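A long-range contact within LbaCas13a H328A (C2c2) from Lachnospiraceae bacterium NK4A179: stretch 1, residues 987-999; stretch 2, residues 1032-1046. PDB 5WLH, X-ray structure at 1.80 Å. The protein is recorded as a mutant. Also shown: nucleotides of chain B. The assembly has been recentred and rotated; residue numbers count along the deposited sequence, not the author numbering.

Stretch 1 (987-999) DDEVYAEYISSYL
Stretch 2 (1032-1046) GEHPKLNRNIILSKL

Two hydrogen bonds pin this contact. At one end, His 1034 ND1 donates to Asp 988 OD2 at a very short 2.3 Å, with an N-H...acceptor angle of 153°; Asp 988 OD2 lies at the edge of the imidazole, near its plane, where the ring nitrogen can reach it. Asp 988 (chi1 m, chi2 -11°) points toward stretch 2, while His 1034 (chi1 m, chi2 -84°) stands sideways in extended backbone, phi/psi -121/157. Deeper in, Tyr 991 OH donates to Lys 1036 O at 2.6 Å. Tyr 991, chi1 t and chi2 38°, gives up more surface than any other residue here, and its hydroxyl also lies 2.9 Å from Asn 1038 N. A long, flat side chain ending in a hydroxyl suits this place: it crosses the apolar layer and still meets the backbone polar groups of the segment leading into the second helix.

Stretch 1 is helical from Asp 988 on. Asp 987 (phi/psi -156/177, chi1 p) caps its start, OD1 accepting from Val 990 N at 3.1 Å and, weakly, from Glu 989 N at 3.1 Å. Stretch 2 runs extended through His 1034 and Pro 1035, then enters a helix at Arg 1039 that continues past Leu 1046. Asn 1038 (chi1 t) caps it, with OD1 accepting from Ile 1041 N at 3.0 Å. The helices cross almost perpendicularly, at 86°, with axes 11.4 Å apart at closest approach. The register places Asp 988 CA 6.3 Å from His 1034 CA and Ile 995 CA 7.1 Å from Ile 1041 CA.

Pro 1035 and Ile 1041 supply much of the apolar packing, and the contact buries 620 Å² in all, both sides summed. Pro 1035 (phi/psi -54/149, C-gamma exo) points toward helix 1, its CB 3.8 Å from Tyr 991 CE2 and 4.2 Å from Ile 995 CD1; Ile 995 (m, t) starts sideways but brings its end nearer. Ile 1041 (m, m) serves three tyrosines: CG2 lies 4.2 Å from Tyr 991 CE1 and 3.7 Å from Tyr 994 CD2, at the edges of those rings, and CD1 lies 3.6 Å from Tyr 998 CD2. Beta-branching gives it methyls for several neighbours.

Farther along, Tyr 994 (t, chi2 82°) sets OH 3.3 Å from Lys 1045 CB, and Lys 1045 CE lies over one ring face. Small Ser 1044 (p) fits near Tyr 998, OG 3.8 Å from CE2, and bonds within its own helix, OG donating to Ile 1041 O at 2.9 Å.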

# COMPACT_ATOMS: atom_id res chain seq x y z
N ASP A 987 2.87 31.45 -29.66
CA ASP A 987 3.96 32.41 -29.81
C ASP A 987 4.49 32.77 -28.43
O ASP A 987 3.96 32.34 -27.40
CB ASP A 987 3.50 33.65 -30.59
CG ASP A 987 2.18 34.19 -30.09
OD1 ASP A 987 1.99 34.30 -28.87
OD2 ASP A 987 1.32 34.52 -30.94
N ASP A 988 5.54 33.59 -28.42
CA ASP A 988 6.13 34.03 -27.16
C ASP A 988 5.14 34.78 -26.28
O ASP A 988 5.33 34.83 -25.06
CB ASP A 988 7.34 34.93 -27.42
CG ASP A 988 8.47 34.19 -28.11
OD1 ASP A 988 8.42 32.94 -28.19
OD2 ASP A 988 9.42 34.86 -28.57
N GLU A 989 4.08 35.34 -26.87
CA GLU A 989 3.13 36.12 -26.08
C GLU A 989 2.23 35.23 -25.23
O GLU A 989 2.03 35.50 -24.04
CB GLU A 989 2.29 37.02 -26.99
CG GLU A 989 1.11 37.68 -26.29
CD GLU A 989 1.53 38.72 -25.25
OE1 GLU A 989 0.66 39.16 -24.47
OE2 GLU A 989 2.72 39.10 -25.22
N VAL A 990 1.65 34.18 -25.83
CA VAL A 990 0.83 33.27 -25.03
C VAL A 990 1.69 32.52 -24.03
O VAL A 990 1.25 32.23 -22.91
CB VAL A 990 0.03 32.30 -25.93
CG1 VAL A 990 -1.22 32.97 -26.47
CG2 VAL A 990 0.90 31.79 -27.06
N TYR A 991 2.92 32.19 -24.41
CA TYR A 991 3.84 31.56 -23.46
C TYR A 991 4.10 32.47 -22.27
O TYR A 991 3.98 32.04 -21.11
CB TYR A 991 5.15 31.20 -24.15
CG TYR A 991 6.18 30.56 -23.23
CD1 TYR A 991 5.79 29.67 -22.24
CD2 TYR A 991 7.52 30.84 -23.37
CE1 TYR A 991 6.72 29.09 -21.40
CE2 TYR A 991 8.46 30.27 -22.53
CZ TYR A 991 8.05 29.39 -21.54
OH TYR A 991 8.98 28.82 -20.71
N ALA A 992 4.43 33.73 -22.53
CA ALA A 992 4.69 34.67 -21.44
C ALA A 992 3.46 34.84 -20.56
O ALA A 992 3.58 34.97 -19.34
CB ALA A 992 5.14 36.02 -22.01
N GLU A 993 2.27 34.85 -21.17
CA GLU A 993 1.05 34.94 -20.37
C GLU A 993 0.85 33.69 -19.53
O GLU A 993 0.32 33.78 -18.41
CB GLU A 993 -0.15 35.16 -21.29
CG GLU A 993 -1.48 35.27 -20.55
CD GLU A 993 -2.60 35.75 -21.45
OE1 GLU A 993 -3.65 36.18 -20.92
OE2 GLU A 993 -2.44 35.69 -22.69
N TYR A 994 1.24 32.53 -20.04
CA TYR A 994 1.15 31.31 -19.25
C TYR A 994 2.11 31.35 -18.06
O TYR A 994 1.74 30.98 -16.94
CB TYR A 994 1.43 30.09 -20.13
CG TYR A 994 1.03 28.79 -19.48
CD1 TYR A 994 -0.28 28.36 -19.50
CD2 TYR A 994 1.97 28.01 -18.82
CE1 TYR A 994 -0.65 27.18 -18.90
CE2 TYR A 994 1.62 26.83 -18.21
CZ TYR A 994 0.30 26.42 -18.26
OH TYR A 994 -0.05 25.24 -17.65
N ILE A 995 3.34 31.82 -18.28
CA ILE A 995 4.32 31.95 -17.20
C ILE A 995 3.78 32.84 -16.09
O ILE A 995 4.06 32.61 -14.90
CB ILE A 995 5.64 32.50 -17.76
CG1 ILE A 995 6.21 31.55 -18.82
CG2 ILE A 995 6.64 32.76 -16.65
CD1 ILE A 995 7.17 32.21 -19.78
N SER A 996 2.98 33.85 -16.44
CA SER A 996 2.41 34.77 -15.46
C SER A 996 1.46 34.09 -14.48
O SER A 996 1.12 34.69 -13.46
CB SER A 996 1.69 35.92 -16.17
OG SER A 996 0.51 35.48 -16.83
N SER A 997 1.02 32.86 -14.76
CA SER A 997 0.23 32.14 -13.77
C SER A 997 1.07 31.78 -12.55
O SER A 997 0.52 31.62 -11.45
CB SER A 997 -0.36 30.87 -14.38
OG SER A 997 -0.72 31.06 -15.73
N TYR A 998 2.38 31.63 -12.72
CA TYR A 998 3.26 31.16 -11.66
C TYR A 998 4.34 32.15 -11.28
O TYR A 998 5.02 31.94 -10.27
CB TYR A 998 3.92 29.84 -12.08
CG TYR A 998 2.89 28.81 -12.50
CD1 TYR A 998 1.92 28.37 -11.61
CD2 TYR A 998 2.87 28.30 -13.80
CE1 TYR A 998 0.98 27.44 -11.98
CE2 TYR A 998 1.92 27.36 -14.18
CZ TYR A 998 0.98 26.94 -13.26
OH TYR A 998 0.03 26.01 -13.62
N LEU A 999 4.51 33.23 -12.04
CA LEU A 999 5.54 34.22 -11.80
C LEU A 999 4.93 35.61 -11.92
O LEU A 999 4.30 35.92 -12.93
CB LEU A 999 6.70 34.07 -12.79
CG LEU A 999 7.75 35.18 -12.81
CD1 LEU A 999 8.56 35.17 -11.51
CD2 LEU A 999 8.65 35.00 -14.01
N GLY A 1032 17.66 35.40 -24.39
CA GLY A 1032 17.92 36.26 -25.52
C GLY A 1032 16.70 36.94 -26.10
O GLY A 1032 16.17 37.88 -25.50
N GLU A 1033 16.24 36.47 -27.26
CA GLU A 1033 15.14 37.12 -27.96
C GLU A 1033 13.78 36.73 -27.41
O GLU A 1033 12.85 37.54 -27.43
CB GLU A 1033 15.20 36.79 -29.45
CG GLU A 1033 14.58 37.83 -30.36
CD GLU A 1033 15.43 39.07 -30.49
OE1 GLU A 1033 16.58 39.08 -29.98
OE2 GLU A 1033 14.96 40.04 -31.12
N HIS A 1034 13.65 35.51 -26.91
CA HIS A 1034 12.38 34.93 -26.49
C HIS A 1034 12.44 34.55 -25.02
O HIS A 1034 13.53 34.33 -24.47
CB HIS A 1034 12.06 33.69 -27.34
CG HIS A 1034 12.34 33.88 -28.80
ND1 HIS A 1034 11.43 34.47 -29.66
CD2 HIS A 1034 13.42 33.57 -29.55
CE1 HIS A 1034 11.94 34.51 -30.87
NE2 HIS A 1034 13.15 33.97 -30.84
N PRO A 1035 11.30 34.46 -24.35
CA PRO A 1035 11.30 33.93 -22.98
C PRO A 1035 11.97 32.57 -22.94
O PRO A 1035 11.96 31.82 -23.92
CB PRO A 1035 9.81 33.85 -22.63
CG PRO A 1035 9.15 34.84 -23.54
CD PRO A 1035 9.94 34.81 -24.81
N LYS A 1036 12.60 32.27 -21.81
CA LYS A 1036 13.32 31.01 -21.69
C LYS A 1036 12.33 29.86 -21.59
O LYS A 1036 11.37 29.92 -20.82
CB LYS A 1036 14.23 31.03 -20.46
CG LYS A 1036 15.25 29.90 -20.43
CD LYS A 1036 15.91 29.80 -19.08
CE LYS A 1036 16.57 28.44 -18.89
NZ LYS A 1036 16.95 28.23 -17.46
N LEU A 1037 12.55 28.82 -22.39
CA LEU A 1037 11.75 27.61 -22.28
C LEU A 1037 12.04 26.98 -20.92
O LEU A 1037 13.16 26.54 -20.66
CB LEU A 1037 12.07 26.65 -23.42
CG LEU A 1037 11.03 25.58 -23.80
CD1 LEU A 1037 10.91 24.50 -22.72
CD2 LEU A 1037 9.68 26.21 -24.06
N ASN A 1038 11.04 26.96 -20.05
CA ASN A 1038 11.19 26.44 -18.70
C ASN A 1038 10.59 25.04 -18.62
O ASN A 1038 9.37 24.88 -18.75
CB ASN A 1038 10.56 27.37 -17.67
CG ASN A 1038 10.83 26.93 -16.25
OD1 ASN A 1038 10.26 25.94 -15.77
ND2 ASN A 1038 11.72 27.65 -15.56
N ARG A 1039 11.45 24.06 -18.39
CA ARG A 1039 11.06 22.65 -18.32
C ARG A 1039 9.90 22.41 -17.35
O ARG A 1039 8.95 21.69 -17.67
CB ARG A 1039 12.29 21.86 -17.89
CG ARG A 1039 12.11 20.42 -17.99
CD ARG A 1039 13.44 19.75 -18.19
NE ARG A 1039 13.19 18.33 -18.32
CZ ARG A 1039 12.91 17.58 -17.27
NH1 ARG A 1039 12.90 18.12 -16.06
NH2 ARG A 1039 12.66 16.29 -17.43
N ASN A 1040 9.98 22.99 -16.15
CA ASN A 1040 8.95 22.73 -15.16
C ASN A 1040 7.62 23.38 -15.54
O ASN A 1040 6.55 22.84 -15.24
CB ASN A 1040 9.41 23.23 -13.79
CG ASN A 1040 10.62 22.46 -13.28
OD1 ASN A 1040 10.83 21.29 -13.63
ND2 ASN A 1040 11.43 23.10 -12.46
N ILE A 1041 7.67 24.54 -16.19
CA ILE A 1041 6.44 25.16 -16.67
C ILE A 1041 5.76 24.27 -17.70
O ILE A 1041 4.55 24.05 -17.65
CB ILE A 1041 6.73 26.56 -17.24
CG1 ILE A 1041 7.20 27.50 -16.12
CG2 ILE A 1041 5.50 27.13 -17.95
CD1 ILE A 1041 6.11 28.02 -15.25
N ILE A 1042 6.53 23.74 -18.66
CA ILE A 1042 5.93 22.92 -19.70
C ILE A 1042 5.43 21.60 -19.10
O ILE A 1042 4.34 21.13 -19.43
CB ILE A 1042 6.92 22.69 -20.86
CG1 ILE A 1042 6.94 23.91 -21.79
CG2 ILE A 1042 6.46 21.53 -21.73
CD1 ILE A 1042 7.62 25.11 -21.24
N LEU A 1043 6.21 21.00 -18.19
CA LEU A 1043 5.75 19.76 -17.56
C LEU A 1043 4.47 19.99 -16.77
O LEU A 1043 3.59 19.13 -16.73
CB LEU A 1043 6.85 19.19 -16.66
CG LEU A 1043 8.06 18.58 -17.38
CD1 LEU A 1043 9.12 18.22 -16.36
CD2 LEU A 1043 7.68 17.35 -18.22
N SER A 1044 4.36 21.14 -16.11
CA SER A 1044 3.12 21.44 -15.39
C SER A 1044 1.95 21.66 -16.35
O SER A 1044 0.80 21.34 -16.03
CB SER A 1044 3.34 22.65 -14.47
OG SER A 1044 3.08 23.85 -15.17
N LYS A 1045 2.24 22.17 -17.55
CA LYS A 1045 1.19 22.37 -18.56
C LYS A 1045 0.73 21.04 -19.14
O LYS A 1045 -0.47 20.85 -19.39
CB LYS A 1045 1.71 23.29 -19.66
CG LYS A 1045 0.91 23.27 -20.96
CD LYS A 1045 -0.19 24.32 -20.96
CE LYS A 1045 -0.44 24.91 -22.36
NZ LYS A 1045 0.01 24.03 -23.48
N LEU A 1046 1.65 20.11 -19.38
CA LEU A 1046 1.25 18.85 -20.01
C LEU A 1046 0.60 17.91 -19.00
O LEU A 1046 -0.39 17.23 -19.32
CB LEU A 1046 2.46 18.15 -20.62
CG LEU A 1046 3.22 18.89 -21.73
CD1 LEU A 1046 4.43 18.07 -22.18
CD2 LEU A 1046 2.29 19.14 -22.88
P A B 36 17.08 11.83 -15.14
OP1 A B 36 17.78 12.31 -16.36
OP2 A B 36 17.66 10.74 -14.33
O5' A B 36 16.83 13.04 -14.15
C5' A B 36 17.93 13.72 -13.57
C4' A B 36 17.73 15.21 -13.65
O4' A B 36 17.66 15.63 -15.04
C3' A B 36 16.47 15.74 -13.00
O3' A B 36 16.77 17.09 -12.64
C2' A B 36 15.48 15.73 -14.17
O2' A B 36 14.35 16.54 -14.00
C1' A B 36 16.39 16.21 -15.30
N9 A B 36 16.03 15.80 -16.65
C8 A B 36 15.56 14.59 -17.11
N7 A B 36 15.43 14.56 -18.42
C5 A B 36 15.87 15.81 -18.84
C6 A B 36 15.98 16.41 -20.11
N6 A B 36 15.65 15.79 -21.25
N1 A B 36 16.46 17.68 -20.17
C2 A B 36 16.79 18.30 -19.04
N3 A B 36 16.73 17.83 -17.79
C4 A B 36 16.25 16.58 -17.76
O HOH W 1 -1.76 22.43 -16.45